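Side-chain contacts in hydrogenase (NiFe) small subunit HydA (Allochromatium vinosum, PDB 3MYR), which probably carries electrons through its iron-sulfur clusters between the hydrogen-converting large subunit and an external acceptor, in the reaction H2 + A = AH2: residues S10-T15 with N125-M130; P192-G197 with C213-G218; T230-W233 with S238-V241; A243-L248 with G260-V265. One frame throughout, in Å; residues are numbered along the deposited sequence.

Interaction 1: residues S10-T15 with N125-M130; sequences SFQECT and NPTGAM. With SF4 (iron/sulfur cluster), chain I.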
# COMPACT_ATOMS: atom_id res chain seq x y z
N SER A 10 -1.62 -14.78 -2.57
CA SER A 10 -2.17 -13.41 -2.73
C SER A 10 -2.80 -13.31 -4.11
O SER A 10 -2.10 -13.46 -5.11
CB SER A 10 -1.01 -12.39 -2.62
OG SER A 10 -0.45 -12.51 -1.33
N PHE A 11 -4.10 -13.07 -4.21
CA PHE A 11 -4.73 -13.13 -5.55
C PHE A 11 -5.27 -11.73 -5.95
O PHE A 11 -4.46 -10.77 -6.06
CB PHE A 11 -5.81 -14.23 -5.51
CG PHE A 11 -5.23 -15.66 -5.41
CD1 PHE A 11 -4.13 -16.03 -6.19
CD2 PHE A 11 -5.84 -16.63 -4.62
CE1 PHE A 11 -3.67 -17.37 -6.23
CE2 PHE A 11 -5.36 -17.96 -4.61
CZ PHE A 11 -4.27 -18.33 -5.41
N GLN A 12 -6.59 -11.51 -5.94
CA GLN A 12 -7.06 -10.13 -6.25
C GLN A 12 -7.19 -9.35 -4.95
O GLN A 12 -8.32 -9.08 -4.45
CB GLN A 12 -8.41 -10.15 -6.98
CG GLN A 12 -8.36 -10.87 -8.35
CD GLN A 12 -9.76 -10.83 -8.93
OE1 GLN A 12 -10.65 -11.50 -8.42
NE2 GLN A 12 -9.97 -10.05 -10.01
N GLU A 13 -6.04 -9.04 -4.35
CA GLU A 13 -6.07 -8.39 -3.05
C GLU A 13 -5.52 -6.96 -3.19
O GLU A 13 -4.86 -6.60 -4.22
CB GLU A 13 -5.27 -9.13 -1.99
CG GLU A 13 -4.10 -9.93 -2.48
CD GLU A 13 -2.75 -9.20 -2.57
OE1 GLU A 13 -2.16 -9.12 -3.72
OE2 GLU A 13 -2.17 -8.93 -1.50
N CYS A 14 -5.65 -6.19 -2.10
CA CYS A 14 -5.08 -4.85 -2.14
C CYS A 14 -3.85 -4.81 -1.20
O CYS A 14 -3.19 -3.79 -1.08
CB CYS A 14 -6.20 -3.86 -1.69
SG CYS A 14 -6.40 -3.75 0.16
N THR A 15 -3.59 -5.95 -0.52
CA THR A 15 -2.46 -6.18 0.40
C THR A 15 -2.75 -5.59 1.81
O THR A 15 -1.97 -5.77 2.74
CB THR A 15 -1.04 -5.80 -0.21
OG1 THR A 15 -0.88 -6.41 -1.52
CG2 THR A 15 0.18 -6.29 0.72
N ASN A 125 -18.95 -6.67 -11.05
CA ASN A 125 -18.00 -7.78 -11.06
C ASN A 125 -17.30 -8.02 -12.43
O ASN A 125 -17.49 -9.03 -13.07
CB ASN A 125 -18.70 -9.06 -10.59
CG ASN A 125 -17.69 -10.18 -10.26
OD1 ASN A 125 -16.47 -10.02 -10.40
ND2 ASN A 125 -18.19 -11.28 -9.88
N PRO A 126 -16.49 -7.07 -12.89
CA PRO A 126 -15.95 -7.18 -14.26
C PRO A 126 -15.02 -8.39 -14.54
O PRO A 126 -14.81 -8.74 -15.71
CB PRO A 126 -15.13 -5.88 -14.43
CG PRO A 126 -15.30 -5.08 -13.22
CD PRO A 126 -16.28 -5.74 -12.29
N THR A 127 -14.50 -9.02 -13.49
CA THR A 127 -13.50 -10.10 -13.61
C THR A 127 -14.06 -11.47 -13.17
O THR A 127 -13.34 -12.46 -13.21
CB THR A 127 -12.20 -9.82 -12.85
OG1 THR A 127 -12.49 -9.76 -11.45
CG2 THR A 127 -11.50 -8.47 -13.32
N GLY A 128 -15.39 -11.55 -12.96
CA GLY A 128 -15.98 -12.81 -12.49
C GLY A 128 -15.30 -13.36 -11.23
O GLY A 128 -15.15 -14.60 -11.07
N ALA A 129 -15.01 -12.46 -10.29
CA ALA A 129 -14.37 -12.81 -8.99
C ALA A 129 -15.22 -13.74 -8.16
O ALA A 129 -16.42 -13.51 -8.05
CB ALA A 129 -14.10 -11.54 -8.18
N MET A 130 -14.61 -14.71 -7.47
CA MET A 130 -15.37 -15.59 -6.56
C MET A 130 -14.59 -15.73 -5.25
O MET A 130 -13.41 -15.42 -5.22
CB MET A 130 -15.49 -16.98 -7.24
CG MET A 130 -16.42 -16.82 -8.53
SD MET A 130 -16.92 -18.35 -9.26
CE MET A 130 -17.66 -19.24 -7.89
FE1 SF4 I . -10.19 -5.35 2.04
FE2 SF4 I . -8.33 -7.38 2.52
FE3 SF4 I . -9.98 -7.43 0.23
FE4 SF4 I . -7.80 -5.48 0.79
S1 SF4 I . -7.66 -7.85 0.29
S2 SF4 I . -9.79 -5.23 -0.21
S3 SF4 I . -8.21 -5.10 3.00
S4 SF4 I . -10.67 -7.53 2.37

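Interaction 2: residues P192-G197 with C213-G218; sequences PFYDKG and CLYRLG. With SF4 (iron/sulfur cluster), chain J.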
# COMPACT_ATOMS: atom_id res chain seq x y z
N PRO A 192 -26.37 2.53 24.05
CA PRO A 192 -27.45 3.03 24.91
C PRO A 192 -27.98 4.40 24.47
O PRO A 192 -29.13 4.74 24.78
CB PRO A 192 -26.80 3.17 26.27
CG PRO A 192 -25.72 2.01 26.23
CD PRO A 192 -25.17 2.15 24.82
N PHE A 193 -27.16 5.14 23.72
CA PHE A 193 -27.60 6.40 23.10
C PHE A 193 -28.61 6.22 21.95
O PHE A 193 -29.67 6.92 21.88
CB PHE A 193 -26.37 7.22 22.72
CG PHE A 193 -25.70 7.76 23.92
CD1 PHE A 193 -25.02 6.91 24.79
CD2 PHE A 193 -25.86 9.04 24.28
CE1 PHE A 193 -24.43 7.42 25.96
CE2 PHE A 193 -25.24 9.56 25.44
CZ PHE A 193 -24.59 8.75 26.30
N TYR A 194 -28.32 5.21 21.11
CA TYR A 194 -29.25 4.71 20.11
C TYR A 194 -30.62 4.40 20.74
O TYR A 194 -31.64 4.88 20.25
CB TYR A 194 -28.66 3.43 19.49
CG TYR A 194 -29.69 2.75 18.59
CD1 TYR A 194 -29.73 3.04 17.21
CD2 TYR A 194 -30.60 1.81 19.11
CE1 TYR A 194 -30.68 2.42 16.36
CE2 TYR A 194 -31.58 1.17 18.26
CZ TYR A 194 -31.56 1.48 16.87
OH TYR A 194 -32.45 0.93 15.96
N ASP A 195 -30.64 3.70 21.90
CA ASP A 195 -31.86 3.26 22.49
C ASP A 195 -32.60 4.44 23.15
O ASP A 195 -33.75 4.36 23.33
CB ASP A 195 -31.62 2.21 23.54
CG ASP A 195 -31.11 0.88 22.94
OD1 ASP A 195 -31.50 0.47 21.82
OD2 ASP A 195 -30.30 0.24 23.62
N LYS A 196 -31.91 5.52 23.50
CA LYS A 196 -32.54 6.71 24.06
C LYS A 196 -32.97 7.67 22.95
O LYS A 196 -33.49 8.78 23.25
CB LYS A 196 -31.51 7.46 24.93
CG LYS A 196 -31.28 6.76 26.28
CD LYS A 196 -30.47 7.67 27.17
CE LYS A 196 -28.96 7.40 27.12
NZ LYS A 196 -28.32 8.02 28.34
N GLY A 197 -32.65 7.37 21.70
CA GLY A 197 -33.05 8.30 20.60
C GLY A 197 -32.07 9.49 20.48
O GLY A 197 -32.45 10.56 20.02
N CYS A 213 -25.32 8.22 18.87
CA CYS A 213 -25.32 7.17 17.88
C CYS A 213 -25.20 7.72 16.47
O CYS A 213 -25.76 8.78 16.15
CB CYS A 213 -26.60 6.34 18.06
SG CYS A 213 -26.87 5.11 16.80
N LEU A 214 -24.45 6.98 15.64
CA LEU A 214 -24.24 7.25 14.17
C LEU A 214 -25.21 6.62 13.15
O LEU A 214 -24.99 6.71 11.91
CB LEU A 214 -22.83 6.86 13.78
CG LEU A 214 -21.74 7.52 14.67
CD1 LEU A 214 -20.33 7.02 14.30
CD2 LEU A 214 -21.75 9.12 14.53
N TYR A 215 -26.30 6.05 13.67
CA TYR A 215 -27.27 5.33 12.87
C TYR A 215 -27.81 6.20 11.70
O TYR A 215 -27.89 5.73 10.54
CB TYR A 215 -28.46 4.89 13.75
CG TYR A 215 -29.54 4.21 12.92
CD1 TYR A 215 -30.64 4.91 12.46
CD2 TYR A 215 -29.41 2.91 12.57
CE1 TYR A 215 -31.63 4.28 11.69
CE2 TYR A 215 -30.36 2.29 11.78
CZ TYR A 215 -31.44 2.98 11.35
OH TYR A 215 -32.36 2.30 10.58
N ARG A 216 -28.11 7.47 11.99
CA ARG A 216 -28.64 8.37 10.99
C ARG A 216 -27.67 8.76 9.90
O ARG A 216 -28.09 9.16 8.80
CB ARG A 216 -29.34 9.57 11.70
CG ARG A 216 -30.73 9.09 11.88
CD ARG A 216 -31.54 9.26 13.06
NE ARG A 216 -31.87 10.62 13.25
CZ ARG A 216 -32.85 11.10 14.04
NH1 ARG A 216 -33.83 10.34 14.54
NH2 ARG A 216 -32.90 12.43 14.22
N LEU A 217 -26.37 8.61 10.17
CA LEU A 217 -25.37 8.77 9.17
C LEU A 217 -25.01 7.47 8.44
O LEU A 217 -24.03 7.44 7.75
CB LEU A 217 -24.07 9.31 9.85
CG LEU A 217 -24.35 10.70 10.48
CD1 LEU A 217 -23.22 11.23 11.43
CD2 LEU A 217 -24.71 11.75 9.39
N GLY A 218 -25.78 6.39 8.58
CA GLY A 218 -25.57 5.28 7.68
C GLY A 218 -24.95 4.07 8.39
O GLY A 218 -24.74 3.07 7.75
FE1 SF4 J . -23.14 1.98 17.58
FE2 SF4 J . -25.34 3.47 16.72
FE3 SF4 J . -23.75 2.14 14.92
FE4 SF4 J . -25.40 0.76 16.61
S1 SF4 J . -26.00 2.19 14.96
S2 SF4 J . -23.28 0.21 16.07
S3 SF4 J . -25.22 2.05 18.52
S4 SF4 J . -23.13 3.88 16.29

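Interaction 3: residues T230-W233 with S238-V241; sequences TMKW and SWPV. With F3S (Fe3-s4 cluster), chain K.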
# COMPACT_ATOMS: atom_id res chain seq x y z
N THR A 230 -15.38 -4.38 20.84
CA THR A 230 -14.80 -4.93 22.08
C THR A 230 -13.27 -5.02 22.08
O THR A 230 -12.66 -4.61 23.05
CB THR A 230 -15.38 -6.33 22.35
OG1 THR A 230 -15.22 -7.16 21.18
CG2 THR A 230 -16.96 -6.17 22.60
N MET A 231 -12.67 -5.65 21.07
CA MET A 231 -11.22 -5.75 21.00
C MET A 231 -10.65 -4.41 20.54
O MET A 231 -9.58 -3.99 20.97
CB MET A 231 -10.83 -6.86 19.98
CG MET A 231 -9.33 -7.01 19.86
SD MET A 231 -8.92 -8.23 18.60
CE MET A 231 -9.75 -9.75 19.31
N LYS A 232 -11.36 -3.72 19.62
CA LYS A 232 -10.82 -2.47 18.99
C LYS A 232 -9.60 -2.75 18.13
O LYS A 232 -9.20 -3.92 18.03
CB LYS A 232 -10.47 -1.40 20.04
CG LYS A 232 -11.68 -1.05 20.93
CD LYS A 232 -11.36 0.28 21.62
CE LYS A 232 -12.51 0.60 22.63
NZ LYS A 232 -12.21 1.88 23.41
N TRP A 233 -9.05 -1.69 17.49
CA TRP A 233 -8.02 -1.83 16.50
C TRP A 233 -6.67 -1.38 16.96
O TRP A 233 -6.57 -0.40 17.69
CB TRP A 233 -8.37 -0.94 15.31
CG TRP A 233 -9.27 -1.66 14.38
CD1 TRP A 233 -10.68 -1.85 14.49
CD2 TRP A 233 -8.84 -2.29 13.19
NE1 TRP A 233 -11.11 -2.59 13.35
CE2 TRP A 233 -10.00 -2.79 12.52
CE3 TRP A 233 -7.57 -2.32 12.51
CZ2 TRP A 233 -9.91 -3.50 11.30
CZ3 TRP A 233 -7.50 -3.01 11.24
CH2 TRP A 233 -8.67 -3.57 10.65
N SER A 238 -8.34 2.35 19.07
CA SER A 238 -9.58 2.95 18.68
C SER A 238 -10.32 1.99 17.78
O SER A 238 -9.93 0.86 17.60
CB SER A 238 -9.32 4.27 17.97
OG SER A 238 -10.51 5.05 17.90
N TRP A 239 -11.44 2.43 17.26
CA TRP A 239 -12.15 1.69 16.22
C TRP A 239 -13.04 2.67 15.44
O TRP A 239 -13.20 3.81 15.83
CB TRP A 239 -12.94 0.53 16.79
CG TRP A 239 -14.11 0.90 17.68
CD1 TRP A 239 -14.04 1.30 18.98
CD2 TRP A 239 -15.50 0.67 17.40
NE1 TRP A 239 -15.33 1.39 19.50
CE2 TRP A 239 -16.23 1.01 18.54
CE3 TRP A 239 -16.19 0.12 16.27
CZ2 TRP A 239 -17.63 0.88 18.61
CZ3 TRP A 239 -17.57 -0.00 16.33
CH2 TRP A 239 -18.28 0.41 17.47
N PRO A 240 -13.60 2.23 14.29
CA PRO A 240 -14.20 3.22 13.39
C PRO A 240 -15.28 4.10 14.03
O PRO A 240 -15.22 5.32 13.91
CB PRO A 240 -14.84 2.35 12.33
CG PRO A 240 -13.65 1.33 12.08
CD PRO A 240 -13.34 0.96 13.59
N VAL A 241 -16.18 3.52 14.80
CA VAL A 241 -17.25 4.31 15.40
C VAL A 241 -16.69 5.18 16.54
O VAL A 241 -17.05 6.35 16.70
CB VAL A 241 -18.37 3.35 15.93
CG1 VAL A 241 -19.34 4.13 16.93
CG2 VAL A 241 -19.17 2.75 14.72
FE1 F3S K . -17.41 -1.78 10.85
FE3 F3S K . -15.34 -2.81 9.50
FE4 F3S K . -15.25 -2.83 12.10
S1 F3S K . -16.49 -0.95 8.94
S2 F3S K . -16.42 -1.11 12.75
S3 F3S K . -16.75 -3.95 10.85
S4 F3S K . -13.57 -2.45 10.78

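Interaction 4: residues A243-L248 with G260-V265; sequences AGHPCL and GFYEPV. With F3S (Fe3-s4 cluster), chain K.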
# COMPACT_ATOMS: atom_id res chain seq x y z
N ALA A 243 -13.78 6.63 16.57
CA ALA A 243 -13.21 7.77 15.87
C ALA A 243 -14.18 8.63 15.04
O ALA A 243 -13.71 9.52 14.34
CB ALA A 243 -12.01 7.30 14.93
N GLY A 244 -15.47 8.30 15.04
CA GLY A 244 -16.51 9.21 14.57
C GLY A 244 -17.09 8.85 13.20
O GLY A 244 -17.82 9.61 12.65
N HIS A 245 -16.79 7.66 12.65
CA HIS A 245 -17.36 7.31 11.36
C HIS A 245 -18.31 6.13 11.53
O HIS A 245 -17.96 5.15 12.20
CB HIS A 245 -16.23 6.95 10.31
CG HIS A 245 -16.73 6.93 8.90
ND1 HIS A 245 -17.47 5.88 8.39
CD2 HIS A 245 -16.74 7.90 7.94
CE1 HIS A 245 -17.85 6.18 7.16
NE2 HIS A 245 -17.42 7.40 6.86
N PRO A 246 -19.45 6.13 10.82
CA PRO A 246 -20.31 4.89 10.81
C PRO A 246 -19.57 3.65 10.36
O PRO A 246 -18.71 3.72 9.47
CB PRO A 246 -21.43 5.20 9.83
CG PRO A 246 -21.04 6.57 9.14
CD PRO A 246 -20.06 7.26 10.09
N CYS A 247 -19.91 2.50 10.97
CA CYS A 247 -19.42 1.21 10.48
C CYS A 247 -19.95 1.07 9.01
O CYS A 247 -21.14 1.28 8.74
CB CYS A 247 -20.06 0.16 11.36
SG CYS A 247 -19.71 -1.58 10.83
N LEU A 248 -19.09 0.65 8.10
CA LEU A 248 -19.45 0.39 6.70
C LEU A 248 -20.02 -1.01 6.51
O LEU A 248 -20.46 -1.32 5.36
CB LEU A 248 -18.15 0.44 5.82
CG LEU A 248 -17.31 1.75 5.93
CD1 LEU A 248 -15.95 1.62 5.20
CD2 LEU A 248 -18.08 2.93 5.45
N GLY A 260 -26.36 3.06 -0.10
CA GLY A 260 -25.14 3.87 0.27
C GLY A 260 -24.61 3.71 1.70
O GLY A 260 -25.35 3.41 2.64
N PHE A 261 -23.32 3.92 1.89
CA PHE A 261 -22.79 3.89 3.20
C PHE A 261 -23.43 4.92 4.09
O PHE A 261 -23.45 4.73 5.31
CB PHE A 261 -21.27 4.13 3.16
CG PHE A 261 -20.50 2.98 2.58
CD1 PHE A 261 -19.50 3.20 1.64
CD2 PHE A 261 -20.81 1.68 2.96
CE1 PHE A 261 -18.78 2.12 1.08
CE2 PHE A 261 -20.08 0.57 2.47
CZ PHE A 261 -19.04 0.78 1.55
N TYR A 262 -23.88 6.06 3.54
CA TYR A 262 -24.39 7.09 4.43
C TYR A 262 -25.92 7.10 4.54
O TYR A 262 -26.46 8.05 5.02
CB TYR A 262 -23.86 8.46 4.03
CG TYR A 262 -22.34 8.49 4.14
CD1 TYR A 262 -21.72 8.58 5.38
CD2 TYR A 262 -21.52 8.39 2.98
CE1 TYR A 262 -20.31 8.54 5.50
CE2 TYR A 262 -20.08 8.34 3.10
CZ TYR A 262 -19.51 8.43 4.34
OH TYR A 262 -18.16 8.53 4.47
N GLU A 263 -26.57 6.04 4.07
CA GLU A 263 -28.03 5.93 4.17
C GLU A 263 -28.37 4.88 5.21
O GLU A 263 -27.89 3.77 5.10
CB GLU A 263 -28.66 5.38 2.87
CG GLU A 263 -28.19 6.00 1.57
CD GLU A 263 -28.81 7.36 1.35
OE1 GLU A 263 -29.50 7.86 2.28
OE2 GLU A 263 -28.61 7.92 0.24
N PRO A 264 -29.30 5.19 6.12
CA PRO A 264 -29.83 4.20 7.07
C PRO A 264 -30.52 3.09 6.29
O PRO A 264 -30.93 3.30 5.15
CB PRO A 264 -30.86 4.98 7.89
CG PRO A 264 -30.46 6.42 7.71
CD PRO A 264 -29.81 6.55 6.35
N VAL A 265 -30.65 1.90 6.84
CA VAL A 265 -31.47 0.92 6.11
C VAL A 265 -33.03 1.28 6.23
O VAL A 265 -33.38 2.27 6.88
CB VAL A 265 -31.13 -0.49 6.58
CG1 VAL A 265 -32.17 -0.96 7.57
CG2 VAL A 265 -30.96 -1.40 5.42
FE1 F3S K . -17.41 -1.78 10.85
FE3 F3S K . -15.34 -2.81 9.50
FE4 F3S K . -15.25 -2.83 12.10
S1 F3S K . -16.49 -0.95 8.94
S2 F3S K . -16.42 -1.11 12.75
S3 F3S K . -16.75 -3.95 10.85
S4 F3S K . -13.57 -2.45 10.78
O HOH W 1 -22.05 2.55 6.29

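Interaction 1: residues S10-T15 with N125-M130
The loop that supplies Cys14 to the first [4Fe-4S] cluster also sends out Gln12, whose carboxamide meets Thr127 and Ala129 of residues 125-130. The Gln12 side chain leaves with CG anti to the carbonyl carbon (chi1 -62°) and runs on extended through CD, so that it bridges backbones whose nearest CA atoms, those of Gln12 and Ala129, are 8.3 Å apart. Its NE2 gives a nearly straight hydrogen bond (171°) to Thr127 OG1 at 2.9 Å, with the hydroxyl lying in the amide plane. Beside this bond, Gln12 OE1 packs on the methyl CB of Ala129 at 3.5 Å, while its polar partner is the hydroxyl of Ser75. A further bond from NE2 goes to the carbonyl of Val38 of the large subunit, and these three bonds hold the buried amide against rotation. The frame is the N-terminal alpha/beta domain: residues 10-15 join strand 5-10 to helix 16-23, and strand 129-130 runs antiparallel to strand 69-77, which holds Ser75. Thr127 is presented by a type I turn from Asn125 to Gly128, and Asn125 OD1 takes the N-H of Ala129 on a lone pair at 2.8 Å. Two residues beyond Gln12, Cys14 SG binds cluster iron FE4 at 2.3 Å, and Glu13 CB lies 3.5 Å from cluster sulfur S1.

Interaction 2: residues P192-G197 with C213-G218
Tyr194, on helix 191-195, approaches Cys213 and Tyr215 along one side of its ring. At the base, CB lies 3.8 Å from Cys213 CB, and it is similarly close to cluster sulfur S3. With CG turned away from the backbone N (chi1 171°), the ring is carried past the cysteine, and CD1 comes 3.6 Å from Cys213 SG. The sulfur sits at the ring edge, close to the plane, making a sulfur-aromatic contact. One atom further out, CE1 touches CG and CD2 of Tyr215, each at 4.0 Å. This is an offset edge-to-face pair, the edge of Tyr194 turned toward the face of Tyr215, with centroids 5.8 Å apart and planes at 74°. Tyr194 also pairs edge-to-face with the ring of His185, another cluster ligand. Cys213 SG binds iron FE2 at 2.2 Å and accepts the backbone N-H of Tyr215 at 3.3 Å, a bond that would probably draw some charge from the thiolate. Tyr215 CB in turn rests on cluster sulfur S1. Aromatic side chains thus flank a cysteine bound to the second [4Fe-4S] cluster, whose ligand set of His185, Cys188, Cys213 and Cys219 is that of the distal site of [NiFe] hydrogenases.

Interaction 3: residues T230-W233 with S238-V241
Trp233 turns its indole with CG anti to the carbonyl carbon (chi1 -86°), while Trp239 holds CG between its own backbone N and carbonyl carbon (chi1 67°), and the two side chains cross at about a right angle. Their contact runs from Trp233 CD1 to Trp239 CB at 4.0 Å, the CB lying at the indole edge. The same CD1 is equally close to Pro240 CD. Underneath, a single antiparallel bridge pairs Trp233 with Ser238: the N-H of Trp233 meets Ser238 O at 2.7 Å. Lys232 lays CG, CD and CE alongside Trp239 CD1, the first at 3.9 Å, and carries its ammonium on to a salt bridge with Glu242. All three ring-bearing residues reach the [3Fe-4S] cluster. Trp233 NE1 comes 3.6 Å from sulfur S4, and Trp239 sets its CE3 edge 3.7 Å from S2. An alanine in place of Trp233 would keep the backbone bridge but would probably leave S4 without its indole neighbour and open a gap beside Trp239 and Pro240. Pro240 CG, 3.8 Å from S2, lies near the corner that a fourth iron would occupy. A proline offers no ligand there, which is consistent with a three-iron cluster; on this side it is lined by two indoles and a proline.

Interaction 4: residues A243-L248 with G260-V265
A type I turn from Gly260 to Glu263 sets Phe261 and Tyr262 against the irregular 243-248 loop, where the CA atoms of Leu248 and Phe261 approach to 6.0 Å. That loop is part of the [3Fe-4S] binding region in the C-terminal part of the small subunit. Across the contact, His245 NE2 and Tyr262 OH share a hydrogen bond of 2.7 Å, nearly straight at 168°, with the hydroxyl in the plane of the imidazole. On its far side the same ring donates from ND1 to a lone pair of Pro246 O, also at 2.7 Å. Held at both nitrogens, the buried imidazole has little freedom to turn. Trp54 of the large subunit bonds to Tyr262 OH and meets the His245 ring edge-to-face, so the pair reaches the subunit interface. An alanine at His245 would probably leave the Tyr262 hydroxyl and Pro246 O each short of a partner and open a gap beside that tryptophan. Leu248 makes a CH-pi contact, its CD2 standing 3.9 Å from the centroid of the Phe261 ring, over the face. Pro246 CG touches Tyr262 CE1 at 4.2 Å. Between Pro246 and Leu248 in the chain, Cys247 directs its CB away from residues 260-265, and its SG binds cluster iron FE1 at 2.3 Å.

In the fold
Interaction 1 stands apart in the N-terminal alpha/beta domain, beside the first [4Fe-4S] cluster, with its centre 25 to 35 Å from the other three. Interactions 2, 3 and 4 follow in series along the chain, all within the C-terminal family region, and their centres are 11 to 17 Å apart. Leu214 CD1 packs on Val241 CG1 at 4.0 Å, joining interactions 2 and 3, and Leu217 O meets Pro246 CG at 3.4 Å, joining 2 and 4. Interactions 3 and 4 both touch the [3Fe-4S] cluster. The contacts therefore accompany all three clusters, consistent with an electron relay through the small subunit.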